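Local coordinates for ribosomal protein S2-related protein (Deinococcus radiodurans, PDB 2JH3) that binds a [4Fe-4S] cluster and may act as a sirohydrochlorin ferrochelatase, at residues L55-L59 with L84-L88; Y372-E378 with C425-R429; L387-W392 with P449-A453; V417-C422 with V456-V461. Numbering follows the deposited sequence.

Contact 1: residues L55-L59 with L84-L88; sequences LRQVL and LPREL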
loop_
_atom_site.group_PDB
_atom_site.type_symbol
_atom_site.label_atom_id
_atom_site.label_comp_id
_atom_site.label_asym_id
_atom_site.label_seq_id
_atom_site.Cartn_x
_atom_site.Cartn_y
_atom_site.Cartn_z
ATOM N N LEU A 55 22.309 7.374 -1.684
ATOM C CA LEU A 55 23.701 7.755 -1.372
ATOM C C LEU A 55 24.363 6.858 -0.319
ATOM O O LEU A 55 25.586 6.652 -0.339
ATOM C CB LEU A 55 23.766 9.212 -0.890
ATOM C CG LEU A 55 23.260 10.257 -1.917
ATOM C CD1 LEU A 55 23.278 11.641 -1.261
ATOM C CD2 LEU A 55 24.048 10.200 -3.176
ATOM N N ARG A 56 23.557 6.353 0.608
ATOM C CA ARG A 56 24.031 5.412 1.626
ATOM C C ARG A 56 24.280 4.012 1.107
ATOM O O ARG A 56 24.857 3.190 1.820
ATOM C CB ARG A 56 23.021 5.331 2.802
ATOM C CG ARG A 56 22.641 6.721 3.445
ATOM C CD ARG A 56 23.847 7.362 4.179
ATOM N NE ARG A 56 24.238 6.628 5.379
ATOM C CZ ARG A 56 25.233 6.928 6.197
ATOM N NH1 ARG A 56 26.070 7.896 5.900
ATOM N NH2 ARG A 56 25.404 6.239 7.309
ATOM N N GLN A 57 23.794 3.716 -0.085
ATOM C CA GLN A 57 23.824 2.376 -0.650
ATOM C C GLN A 57 24.854 2.291 -1.755
ATOM O O GLN A 57 25.485 1.268 -1.966
ATOM C CB GLN A 57 22.430 2.078 -1.253
ATOM C CG GLN A 57 21.276 2.206 -0.274
ATOM C CD GLN A 57 19.982 1.780 -0.968
ATOM O OE1 GLN A 57 19.747 2.169 -2.138
ATOM N NE2 GLN A 57 19.225 0.882 -0.335
ATOM N N VAL A 58 24.996 3.364 -2.528
ATOM C CA VAL A 58 25.690 3.270 -3.829
ATOM C C VAL A 58 27.133 2.720 -3.745
ATOM O O VAL A 58 27.511 1.903 -4.563
ATOM C CB VAL A 58 25.644 4.605 -4.620
ATOM C CG1 VAL A 58 26.542 5.648 -3.987
ATOM C CG2 VAL A 58 25.960 4.314 -6.074
ATOM N N LEU A 59 27.893 3.044 -2.708
ATOM C CA LEU A 59 29.292 2.597 -2.696
ATOM C C LEU A 59 29.453 1.092 -2.427
ATOM O O LEU A 59 30.406 0.457 -2.883
ATOM C CB LEU A 59 30.118 3.417 -1.699
ATOM C CG LEU A 59 30.470 4.834 -2.202
ATOM C CD1 LEU A 59 31.372 5.561 -1.204
ATOM C CD2 LEU A 59 31.124 4.760 -3.567
ATOM N N LEU A 84 25.763 15.963 -0.159
ATOM C CA LEU A 84 26.150 14.702 -0.823
ATOM C C LEU A 84 27.345 14.061 -0.142
ATOM O O LEU A 84 27.306 12.844 0.152
ATOM C CB LEU A 84 26.348 14.853 -2.355
ATOM C CG LEU A 84 25.218 15.571 -3.153
ATOM C CD1 LEU A 84 25.450 15.610 -4.659
ATOM C CD2 LEU A 84 23.801 15.123 -2.856
ATOM N N PRO A 85 28.396 14.848 0.170
ATOM C CA PRO A 85 29.550 14.326 0.892
ATOM C C PRO A 85 29.208 13.747 2.267
ATOM O O PRO A 85 29.675 12.682 2.597
ATOM C CB PRO A 85 30.487 15.540 0.990
ATOM C CG PRO A 85 30.106 16.372 -0.086
ATOM C CD PRO A 85 28.625 16.259 -0.205
ATOM N N ARG A 86 28.328 14.389 3.002
ATOM C CA ARG A 86 27.845 13.891 4.307
ATOM C C ARG A 86 27.097 12.554 4.198
ATOM O O ARG A 86 27.273 11.698 5.007
ATOM C CB ARG A 86 26.881 14.914 4.828
ATOM C CG ARG A 86 26.444 14.859 6.192
ATOM C CD ARG A 86 25.480 16.074 6.328
ATOM N NE ARG A 86 24.195 15.677 5.795
ATOM C CZ ARG A 86 23.135 16.424 5.508
ATOM N NH1 ARG A 86 23.119 17.761 5.603
ATOM N NH2 ARG A 86 22.043 15.734 5.082
ATOM N N GLU A 87 26.223 12.405 3.207
ATOM C CA GLU A 87 25.481 11.173 3.062
ATOM C C GLU A 87 26.371 10.044 2.509
ATOM O O GLU A 87 26.311 8.879 2.956
ATOM C CB GLU A 87 24.300 11.425 2.171
ATOM C CG GLU A 87 23.298 12.416 2.779
ATOM C CD GLU A 87 22.620 11.829 4.043
ATOM O OE1 GLU A 87 21.956 10.770 3.937
ATOM O OE2 GLU A 87 22.741 12.418 5.122
ATOM N N LEU A 88 27.240 10.407 1.583
ATOM C CA LEU A 88 28.211 9.459 1.080
ATOM C C LEU A 88 29.223 9.064 2.124
ATOM O O LEU A 88 29.890 8.059 1.947
ATOM C CB LEU A 88 28.953 10.032 -0.124
ATOM C CG LEU A 88 28.549 9.864 -1.576
ATOM C CD1 LEU A 88 27.666 8.683 -1.992
ATOM C CD2 LEU A 88 28.086 11.161 -2.256
#
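Leu-55 lays its isobutyl group over one side of helix 78-88, with CD1 3.6 Å from CB of Glu-87 and 3.9 Å from CD2 of Leu-84. Leu-88 reaches back from the helix: its CA-to-CB bond points away from 55-59, but chi angles of -91° and -23° turn its end inward, so that CD1 lies 3.3 Å from the carbonyl O of Leu-55 and 3.8 Å from CG1 of Val-58. Both segments belong to the first CbiX-type, chelatase-like region, whose mixed sheet lies beneath them; Leu-55 and Leu-84 both pack on Ile-9 of strand 5-10, and Val-58 on Val-7. The polar margin is made by Arg-56. Its NH1 donates to the backbone O of Glu-87 (3.1 Å, N-H...O angle 156°), in the last turn of the helix, while its NE forms a salt bridge with Glu-452. Glu-87 has its own charge partner in Arg-398; its OE2 also accepts a weak hydrogen bond from NH2 of Arg-86 at 3.4 Å, part of a salt bridge, while NH1 of Arg-86 bonds to Thr-400.

Contact 2: residues Y372-E378 with C425-R429; sequences YPAVIEE and CLRTR. With SF4 (iron/sulfur cluster), chain E.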
loop_
_atom_site.group_PDB
_atom_site.type_symbol
_atom_site.label_atom_id
_atom_site.label_comp_id
_atom_site.label_asym_id
_atom_site.label_seq_id
_atom_site.Cartn_x
_atom_site.Cartn_y
_atom_site.Cartn_z
ATOM N N TYR A 372 16.357 -3.896 -7.730
ATOM C CA TYR A 372 16.354 -3.919 -6.278
ATOM C C TYR A 372 17.733 -3.480 -5.714
ATOM O O TYR A 372 18.498 -4.287 -5.215
ATOM C CB TYR A 372 16.029 -5.330 -5.742
ATOM C CG TYR A 372 14.573 -5.829 -5.707
ATOM C CD1 TYR A 372 13.579 -5.113 -5.032
ATOM C CD2 TYR A 372 14.224 -7.046 -6.267
ATOM C CE1 TYR A 372 12.310 -5.576 -4.942
ATOM C CE2 TYR A 372 12.916 -7.534 -6.200
ATOM C CZ TYR A 372 11.967 -6.810 -5.464
ATOM O OH TYR A 372 10.618 -7.188 -5.346
ATOM N N PRO A 373 18.027 -2.185 -5.753
ATOM C CA PRO A 373 19.321 -1.643 -5.288
ATOM C C PRO A 373 19.720 -2.067 -3.899
ATOM O O PRO A 373 18.929 -1.972 -2.992
ATOM C CB PRO A 373 19.084 -0.147 -5.297
ATOM C CG PRO A 373 18.068 0.037 -6.221
ATOM C CD PRO A 373 17.171 -1.099 -6.235
ATOM N N ALA A 374 20.952 -2.595 -3.798
ATOM C CA ALA A 374 21.624 -2.946 -2.566
ATOM C C ALA A 374 21.120 -4.178 -1.865
ATOM O O ALA A 374 21.733 -4.597 -0.922
ATOM C CB ALA A 374 21.697 -1.744 -1.551
ATOM N N VAL A 375 20.052 -4.785 -2.372
ATOM C CA VAL A 375 19.456 -5.915 -1.736
ATOM C C VAL A 375 20.402 -7.130 -1.761
ATOM O O VAL A 375 20.500 -7.858 -0.807
ATOM C CB VAL A 375 18.050 -6.196 -2.367
ATOM C CG1 VAL A 375 17.518 -7.506 -1.948
ATOM C CG2 VAL A 375 17.057 -5.101 -1.985
ATOM N N ILE A 376 21.033 -7.413 -2.891
ATOM C CA ILE A 376 21.915 -8.588 -2.968
ATOM C C ILE A 376 23.115 -8.528 -1.976
ATOM O O ILE A 376 23.342 -9.447 -1.201
ATOM C CB ILE A 376 22.433 -8.804 -4.456
ATOM C CG1 ILE A 376 21.321 -9.330 -5.395
ATOM C CG2 ILE A 376 23.679 -9.666 -4.457
ATOM C CD1 ILE A 376 20.447 -10.209 -4.897
ATOM N N GLU A 377 23.777 -7.385 -1.961
ATOM C CA GLU A 377 24.946 -7.122 -1.161
ATOM C C GLU A 377 24.615 -7.100 0.347
ATOM O O GLU A 377 25.367 -7.602 1.175
ATOM C CB GLU A 377 25.471 -5.743 -1.593
ATOM C CG GLU A 377 26.019 -5.662 -3.057
ATOM C CD GLU A 377 25.040 -5.131 -4.091
ATOM O OE1 GLU A 377 23.852 -5.111 -3.818
ATOM O OE2 GLU A 377 25.470 -4.803 -5.214
ATOM N N GLU A 378 23.520 -6.463 0.710
ATOM C CA GLU A 378 23.053 -6.406 2.117
ATOM C C GLU A 378 22.614 -7.698 2.643
ATOM O O GLU A 378 22.939 -8.064 3.771
ATOM C CB GLU A 378 21.927 -5.392 2.262
ATOM C CG GLU A 378 22.461 -4.053 2.144
ATOM C CD GLU A 378 21.396 -2.964 2.180
ATOM O OE1 GLU A 378 20.183 -3.262 2.030
ATOM O OE2 GLU A 378 21.785 -1.760 2.300
ATOM N N CYS A 425 6.938 -2.114 3.179
ATOM C CA CYS A 425 8.255 -2.492 2.741
ATOM C C CYS A 425 8.517 -3.983 2.926
ATOM O O CYS A 425 8.082 -4.566 3.927
ATOM C CB CYS A 425 9.289 -1.713 3.573
ATOM S SG CYS A 425 10.938 -1.656 2.821
ATOM N N LEU A 426 9.257 -4.603 2.027
ATOM C CA LEU A 426 9.776 -5.987 2.256
ATOM C C LEU A 426 10.817 -6.159 3.374
ATOM O O LEU A 426 11.054 -7.258 3.936
ATOM C CB LEU A 426 10.393 -6.481 0.966
ATOM C CG LEU A 426 9.601 -7.272 -0.130
ATOM C CD1 LEU A 426 8.179 -7.370 0.039
ATOM C CD2 LEU A 426 10.045 -7.001 -1.608
ATOM N N ARG A 427 11.540 -5.094 3.629
ATOM C CA ARG A 427 12.698 -5.156 4.503
ATOM C C ARG A 427 12.310 -5.206 5.970
ATOM O O ARG A 427 11.151 -4.889 6.346
ATOM C CB ARG A 427 13.600 -3.946 4.235
ATOM C CG ARG A 427 14.278 -3.992 2.914
ATOM C CD ARG A 427 15.218 -2.807 2.804
ATOM N NE ARG A 427 16.288 -2.890 1.770
ATOM C CZ ARG A 427 16.460 -2.115 0.711
ATOM N NH1 ARG A 427 17.565 -2.224 -0.003
ATOM N NH2 ARG A 427 15.615 -1.131 0.432
ATOM N N THR A 428 13.279 -5.658 6.775
ATOM C CA THR A 428 13.207 -5.779 8.247
ATOM C C THR A 428 14.219 -4.778 8.855
ATOM O O THR A 428 15.409 -4.853 8.582
ATOM C CB THR A 428 13.605 -7.232 8.706
ATOM O OG1 THR A 428 12.631 -8.183 8.220
ATOM C CG2 THR A 428 13.593 -7.357 10.233
ATOM N N ARG A 429 13.689 -3.839 9.642
ATOM C CA ARG A 429 14.473 -2.709 10.242
ATOM C C ARG A 429 15.389 -3.134 11.344
ATOM O O ARG A 429 15.091 -3.036 12.521
ATOM C CB ARG A 429 13.541 -1.546 10.619
ATOM C CG ARG A 429 12.399 -1.865 11.536
ATOM C CD ARG A 429 11.439 -0.676 11.557
ATOM N NE ARG A 429 10.276 -0.813 12.457
ATOM C CZ ARG A 429 9.151 -1.433 12.118
ATOM N NH1 ARG A 429 8.137 -1.449 12.962
ATOM N NH2 ARG A 429 9.004 -2.018 10.919
HETATM FE FE1 SF4 E . 13.897 0.520 5.821
HETATM FE FE2 SF4 E . 12.546 2.507 4.556
HETATM FE FE3 SF4 E . 11.885 -0.085 4.158
HETATM FE FE4 SF4 E . 11.331 1.105 6.555
HETATM S S1 SF4 E . 10.407 1.681 4.500
HETATM S S2 SF4 E . 12.264 -0.985 6.285
HETATM S S3 SF4 E . 13.181 2.486 6.800
HETATM S S4 SF4 E . 13.843 0.908 3.476
HETATM O O HOH W 1 18.063 -5.039 1.722
#
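This buried contact joins the DR2241 stabilising region, which holds 372-378, to the cysteine-bearing segment of the [4Fe-4S] cluster-binding domain. Arg-427, with 71 Å² of covered surface, is its main element and extends its side chain to the start of helix 375-383. The guanidinium arrives where the chain turns from Tyr-372 into the helix, with Ala-374 at the N-cap. There NH1 makes two weak hydrogen bonds, to the backbone O of Pro-373 at 3.3 Å and to OE1 of Glu-378 at 3.5 Å, the latter part of a salt bridge. NH1 also lies 3.5 Å from CG2 of Val-375. Both ions have further partners: Arg-427 pairs with Glu-52 and Glu-378 with Arg-60, which ties the site to the first chelatase-like region.

Leu-426 is second in covered area. Its CD2 packs 4.3 Å from CE1 of Tyr-372, whose hydroxyl is hydrogen-bonded to Glu-296; the backbone O of Leu-426 accepts a hydrogen bond from Arg-353 of the second subunit.

On the cluster side, SG of Cys-425 binds FE3 at 2.3 Å and accepts a hydrogen bond from N of Arg-427 at 3.6 Å. A water completes the link between the charges, accepting from NE of Arg-427 and donating to OE1 of Glu-378, each at 2.8 Å.

Contact 3: residues L387-W392 with P449-A453; sequences LHWTPW and PCAEA. With SF4 (iron/sulfur cluster), chain E.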
loop_
_atom_site.group_PDB
_atom_site.type_symbol
_atom_site.label_atom_id
_atom_site.label_comp_id
_atom_site.label_asym_id
_atom_site.label_seq_id
_atom_site.Cartn_x
_atom_site.Cartn_y
_atom_site.Cartn_z
ATOM N N LEU A 387 26.534 -7.205 8.540
ATOM C CA LEU A 387 25.913 -6.039 7.962
ATOM C C LEU A 387 25.911 -4.951 9.008
ATOM O O LEU A 387 25.305 -5.168 10.027
ATOM C CB LEU A 387 24.454 -6.344 7.533
ATOM C CG LEU A 387 23.686 -5.135 6.973
ATOM C CD1 LEU A 387 24.344 -4.599 5.740
ATOM C CD2 LEU A 387 22.283 -5.448 6.647
ATOM N N HIS A 388 26.524 -3.791 8.771
ATOM C CA HIS A 388 26.487 -2.734 9.802
ATOM C C HIS A 388 25.329 -1.811 9.576
ATOM O O HIS A 388 24.987 -1.515 8.427
ATOM C CB HIS A 388 27.812 -1.967 9.934
ATOM C CG HIS A 388 28.919 -2.830 10.485
ATOM N ND1 HIS A 388 28.747 -3.620 11.606
ATOM C CD2 HIS A 388 30.144 -3.143 9.984
ATOM C CE1 HIS A 388 29.838 -4.352 11.792
ATOM N NE2 HIS A 388 30.705 -4.074 10.831
ATOM N N TRP A 389 24.633 -1.509 10.660
ATOM C CA TRP A 389 23.410 -0.780 10.565
ATOM C C TRP A 389 23.733 0.545 11.224
ATOM O O TRP A 389 24.686 0.648 11.971
ATOM C CB TRP A 389 22.167 -1.511 11.208
ATOM C CG TRP A 389 22.447 -2.075 12.516
ATOM C CD1 TRP A 389 23.001 -3.320 12.770
ATOM C CD2 TRP A 389 22.299 -1.428 13.792
ATOM N NE1 TRP A 389 23.185 -3.464 14.138
ATOM C CE2 TRP A 389 22.745 -2.336 14.778
ATOM C CE3 TRP A 389 21.842 -0.171 14.192
ATOM C CZ2 TRP A 389 22.777 -1.997 16.125
ATOM C CZ3 TRP A 389 21.835 0.142 15.499
ATOM C CH2 TRP A 389 22.265 -0.754 16.467
ATOM N N THR A 390 22.950 1.554 10.898
ATOM C CA THR A 390 23.118 2.886 11.462
ATOM C C THR A 390 21.903 3.192 12.359
ATOM O O THR A 390 20.774 3.101 11.926
ATOM C CB THR A 390 23.237 3.852 10.292
ATOM O OG1 THR A 390 24.333 3.409 9.418
ATOM C CG2 THR A 390 23.356 5.330 10.733
ATOM N N PRO A 391 22.112 3.533 13.638
ATOM C CA PRO A 391 20.987 3.834 14.518
ATOM C C PRO A 391 20.225 5.068 14.108
ATOM O O PRO A 391 20.821 5.954 13.497
ATOM C CB PRO A 391 21.682 4.163 15.837
ATOM C CG PRO A 391 22.957 4.481 15.487
ATOM C CD PRO A 391 23.379 3.704 14.336
ATOM N N TRP A 392 18.947 5.114 14.417
ATOM C CA TRP A 392 18.104 6.227 14.070
ATOM C C TRP A 392 18.704 7.592 14.419
ATOM O O TRP A 392 18.705 8.512 13.591
ATOM C CB TRP A 392 16.729 6.091 14.743
ATOM C CG TRP A 392 16.046 7.369 14.768
ATOM C CD1 TRP A 392 16.097 8.355 15.769
ATOM C CD2 TRP A 392 15.277 7.920 13.714
ATOM N NE1 TRP A 392 15.304 9.450 15.378
ATOM C CE2 TRP A 392 14.828 9.214 14.128
ATOM C CE3 TRP A 392 14.891 7.454 12.467
ATOM C CZ2 TRP A 392 14.047 9.999 13.333
ATOM C CZ3 TRP A 392 14.106 8.257 11.684
ATOM C CH2 TRP A 392 13.731 9.531 12.092
ATOM N N PRO A 449 17.173 -7.446 4.645
ATOM C CA PRO A 449 17.472 -6.435 5.712
ATOM C C PRO A 449 17.389 -4.970 5.350
ATOM O O PRO A 449 17.657 -4.564 4.214
ATOM C CB PRO A 449 18.902 -6.780 6.104
ATOM C CG PRO A 449 19.521 -7.417 4.850
ATOM C CD PRO A 449 18.404 -8.088 4.107
ATOM N N CYS A 450 17.029 -4.158 6.344
ATOM C CA CYS A 450 17.059 -2.706 6.275
ATOM C C CYS A 450 18.113 -2.240 7.283
ATOM O O CYS A 450 17.979 -2.504 8.503
ATOM C CB CYS A 450 15.733 -2.026 6.590
ATOM S SG CYS A 450 15.918 -0.222 6.518
ATOM N N ALA A 451 19.179 -1.589 6.767
ATOM C CA ALA A 451 20.313 -1.247 7.591
ATOM C C ALA A 451 20.212 0.186 8.116
ATOM O O ALA A 451 21.036 0.598 8.957
ATOM C CB ALA A 451 21.639 -1.443 6.774
ATOM N N GLU A 452 19.228 0.964 7.634
ATOM C CA GLU A 452 19.195 2.408 7.975
ATOM C C GLU A 452 17.831 2.986 7.538
ATOM O O GLU A 452 17.303 2.622 6.463
ATOM C CB GLU A 452 20.366 3.205 7.319
ATOM C CG GLU A 452 20.417 4.626 7.867
ATOM C CD GLU A 452 21.566 5.429 7.401
ATOM O OE1 GLU A 452 22.311 4.952 6.546
ATOM O OE2 GLU A 452 21.728 6.511 7.937
ATOM N N ALA A 453 17.261 3.846 8.372
ATOM C CA ALA A 453 16.112 4.571 8.026
ATOM C C ALA A 453 16.301 5.316 6.718
ATOM O O ALA A 453 17.241 6.094 6.552
ATOM C CB ALA A 453 15.691 5.495 9.134
HETATM FE FE1 SF4 E . 13.897 0.520 5.821
HETATM FE FE2 SF4 E . 12.546 2.507 4.556
HETATM FE FE3 SF4 E . 11.885 -0.085 4.158
HETATM FE FE4 SF4 E . 11.331 1.105 6.555
HETATM S S1 SF4 E . 10.407 1.681 4.500
HETATM S S2 SF4 E . 12.264 -0.985 6.285
HETATM S S3 SF4 E . 13.181 2.486 6.800
HETATM S S4 SF4 E . 13.843 0.908 3.476
HETATM O O HOH W 2 18.730 4.688 10.836
#
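At the apolar centre, CD2 of Leu-387 lies 4.1 Å from CB of Ala-451 and 3.7 Å from CB of Pro-449, and at the other end CB of Ala-453 meets the ring edge of Trp-392, 3.9 Å from its CE3. The two segments run in roughly the same direction, 27° apart. One direct backbone hydrogen bond joins them, from N of Thr-390 to O of Ala-451 (2.9 Å, N-H...O angle 163°), and CA of Trp-389 makes a CA-H...O contact with that same oxygen at 3.2 Å. The carbonyl O of His-388 sits 3.7 Å from CB of Ala-451. A water extends the link, donating to O of Thr-390 at 2.8 Å and accepting from N of Ala-453 at 3.0 Å.

Farther out, CG2 of Thr-390 touches OE2 of Glu-452 at 3.4 Å; this carboxylate is held by salt bridges to Arg-56 and Arg-398. Cys-450 points away from 387-392, and its SG binds FE1 of the cluster at 2.3 Å. The contact thus backs a ligand-bearing segment of the [4Fe-4S] domain: strand 448-450 lies parallel to strand 427-429, Leu-387 and Pro-449 pack on helix 375-383, and Trp-392 leans on Leu-458 and Val-461 of helix 455-467.

Contact 4: residues V417-C422 with V456-V461; sequences VAAQVC and VLLAAV. With SF4 (iron/sulfur cluster), chain E.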
loop_
_atom_site.group_PDB
_atom_site.type_symbol
_atom_site.label_atom_id
_atom_site.label_comp_id
_atom_site.label_asym_id
_atom_site.label_seq_id
_atom_site.Cartn_x
_atom_site.Cartn_y
_atom_site.Cartn_z
ATOM N N VAL A 417 5.562 5.767 13.690
ATOM C CA VAL A 417 5.613 6.077 12.268
ATOM C C VAL A 417 6.248 4.929 11.480
ATOM O O VAL A 417 5.715 4.569 10.468
ATOM C CB VAL A 417 6.379 7.402 12.010
ATOM C CG1 VAL A 417 6.464 7.737 10.502
ATOM C CG2 VAL A 417 5.704 8.537 12.770
ATOM N N ALA A 418 7.337 4.350 11.978
ATOM C CA ALA A 418 7.971 3.252 11.286
ATOM C C ALA A 418 7.015 2.074 11.141
ATOM O O ALA A 418 6.961 1.457 10.073
ATOM C CB ALA A 418 9.202 2.876 11.969
ATOM N N ALA A 419 6.188 1.772 12.146
ATOM C CA ALA A 419 5.214 0.653 12.012
ATOM C C ALA A 419 4.256 0.908 10.860
ATOM O O ALA A 419 3.926 0.014 10.075
ATOM C CB ALA A 419 4.411 0.441 13.317
ATOM N N GLN A 420 3.882 2.165 10.678
ATOM C CA GLN A 420 2.943 2.546 9.607
ATOM C C GLN A 420 3.602 2.599 8.238
ATOM O O GLN A 420 3.037 2.094 7.262
ATOM C CB GLN A 420 2.281 3.871 9.912
ATOM C CG GLN A 420 1.289 3.858 11.105
ATOM C CD GLN A 420 0.198 2.721 11.093
ATOM O OE1 GLN A 420 -0.581 2.594 10.145
ATOM N NE2 GLN A 420 0.194 1.869 12.187
ATOM N N VAL A 421 4.775 3.215 8.144
ATOM C CA VAL A 421 5.484 3.346 6.853
ATOM C C VAL A 421 6.125 2.036 6.380
ATOM O O VAL A 421 5.886 1.573 5.276
ATOM C CB VAL A 421 6.592 4.340 7.016
ATOM C CG1 VAL A 421 7.562 4.346 5.793
ATOM C CG2 VAL A 421 5.951 5.718 7.130
ATOM N N CYS A 422 6.854 1.415 7.272
ATOM C CA CYS A 422 7.618 0.232 6.938
ATOM C C CYS A 422 6.758 -1.008 6.622
ATOM O O CYS A 422 7.237 -1.981 6.014
ATOM C CB CYS A 422 8.594 -0.094 8.043
ATOM S SG CYS A 422 9.822 1.179 8.363
ATOM N N VAL A 456 12.108 8.156 2.784
ATOM C CA VAL A 456 10.642 8.166 2.844
ATOM C C VAL A 456 10.175 8.142 4.315
ATOM O O VAL A 456 9.234 8.899 4.702
ATOM C CB VAL A 456 10.039 7.063 1.988
ATOM C CG1 VAL A 456 8.529 6.845 2.295
ATOM C CG2 VAL A 456 10.184 7.405 0.484
ATOM N N LEU A 457 10.833 7.331 5.147
ATOM C CA LEU A 457 10.528 7.281 6.561
ATOM C C LEU A 457 10.925 8.581 7.272
ATOM O O LEU A 457 10.166 9.058 8.126
ATOM C CB LEU A 457 11.254 6.105 7.248
ATOM C CG LEU A 457 11.140 6.026 8.787
ATOM C CD1 LEU A 457 9.649 5.948 9.188
ATOM C CD2 LEU A 457 11.834 4.792 9.333
ATOM N N LEU A 458 12.083 9.160 6.907
ATOM C CA LEU A 458 12.501 10.455 7.499
ATOM C C LEU A 458 11.459 11.537 7.206
ATOM O O LEU A 458 11.083 12.315 8.075
ATOM C CB LEU A 458 13.836 10.913 6.944
ATOM C CG LEU A 458 15.025 10.097 7.360
ATOM C CD1 LEU A 458 16.211 10.302 6.470
ATOM C CD2 LEU A 458 15.405 10.407 8.770
ATOM N N ALA A 459 10.990 11.616 5.980
ATOM C CA ALA A 459 9.926 12.614 5.672
ATOM C C ALA A 459 8.596 12.376 6.418
ATOM O O ALA A 459 7.867 13.317 6.805
ATOM C CB ALA A 459 9.685 12.595 4.162
ATOM N N ALA A 460 8.249 11.113 6.609
ATOM C CA ALA A 460 7.009 10.760 7.365
ATOM C C ALA A 460 7.161 11.156 8.853
ATOM O O ALA A 460 6.188 11.636 9.498
ATOM C CB ALA A 460 6.703 9.266 7.221
ATOM N N VAL A 461 8.364 10.977 9.403
ATOM C CA VAL A 461 8.592 11.381 10.771
ATOM C C VAL A 461 8.595 12.894 10.880
ATOM O O VAL A 461 7.989 13.489 11.811
ATOM C CB VAL A 461 9.914 10.812 11.354
ATOM C CG1 VAL A 461 10.166 11.434 12.715
ATOM C CG2 VAL A 461 9.790 9.325 11.496
HETATM FE FE1 SF4 E . 13.897 0.520 5.821
HETATM FE FE2 SF4 E . 12.546 2.507 4.556
HETATM FE FE3 SF4 E . 11.885 -0.085 4.158
HETATM FE FE4 SF4 E . 11.331 1.105 6.555
HETATM S S1 SF4 E . 10.407 1.681 4.500
HETATM S S2 SF4 E . 12.264 -0.985 6.285
HETATM S S3 SF4 E . 13.181 2.486 6.800
HETATM S S4 SF4 E . 13.843 0.908 3.476
#
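Helical segments 417-422 and 456-461 of the [4Fe-4S] domain cross at 132°, their axes 9.9 Å apart at closest approach, and a few rotamers set which atoms meet. The CA-to-CB bond of Leu-457 runs sideways, but with chi1 t and chi2 p its end comes nearer and sits as a knob among Val-417, Ala-418, Val-421 and Cys-422; its CD1 lies 3.9 Å from CG1 of Val-417 and 3.8 Å from CA of Ala-418. Val-417 and Val-421, one turn apart and both t, straddle the small Ala-460: its CB is 3.6 Å from CG1 of Val-417 and 3.6 Å from CG2 of Val-421.

Cys-422 takes chi1 m, and its SG binds FE4 of the cluster at 2.4 Å. CD2 of Leu-457 lies 4.2 Å from that SG and 3.7 Å from the cluster sulfide S3. The contact is apolar and relies on shape, consistent with holding Cys-422 in place, while Leu-457 sets a methyl against the cluster.

Overall arrangement
Contacts 2, 3 and 4 each supply one cysteine ligand of the same [4Fe-4S] cluster, and Cys-454 completes the set of four. Contacts 2 and 3, with centres 11 Å apart, share the two-stranded parallel sheet, where O of Thr-428 lies 2.8 Å from N of Cys-450, a probable hydrogen bond. Trp-392 joins contact 3 to contact 4, and Arg-429 joins contact 2 to contact 4 by packing on Ala-418 and Cys-422. Contact 1 lies in the chelatase-like region, yet the side chain of Arg-56 is about 10 Å from the cluster; its NE meets OE1 of Glu-452 in contact 3 at 2.8 Å. Gln-57 touches contact 2, its NE2 3.5 Å from NH1 of Arg-427.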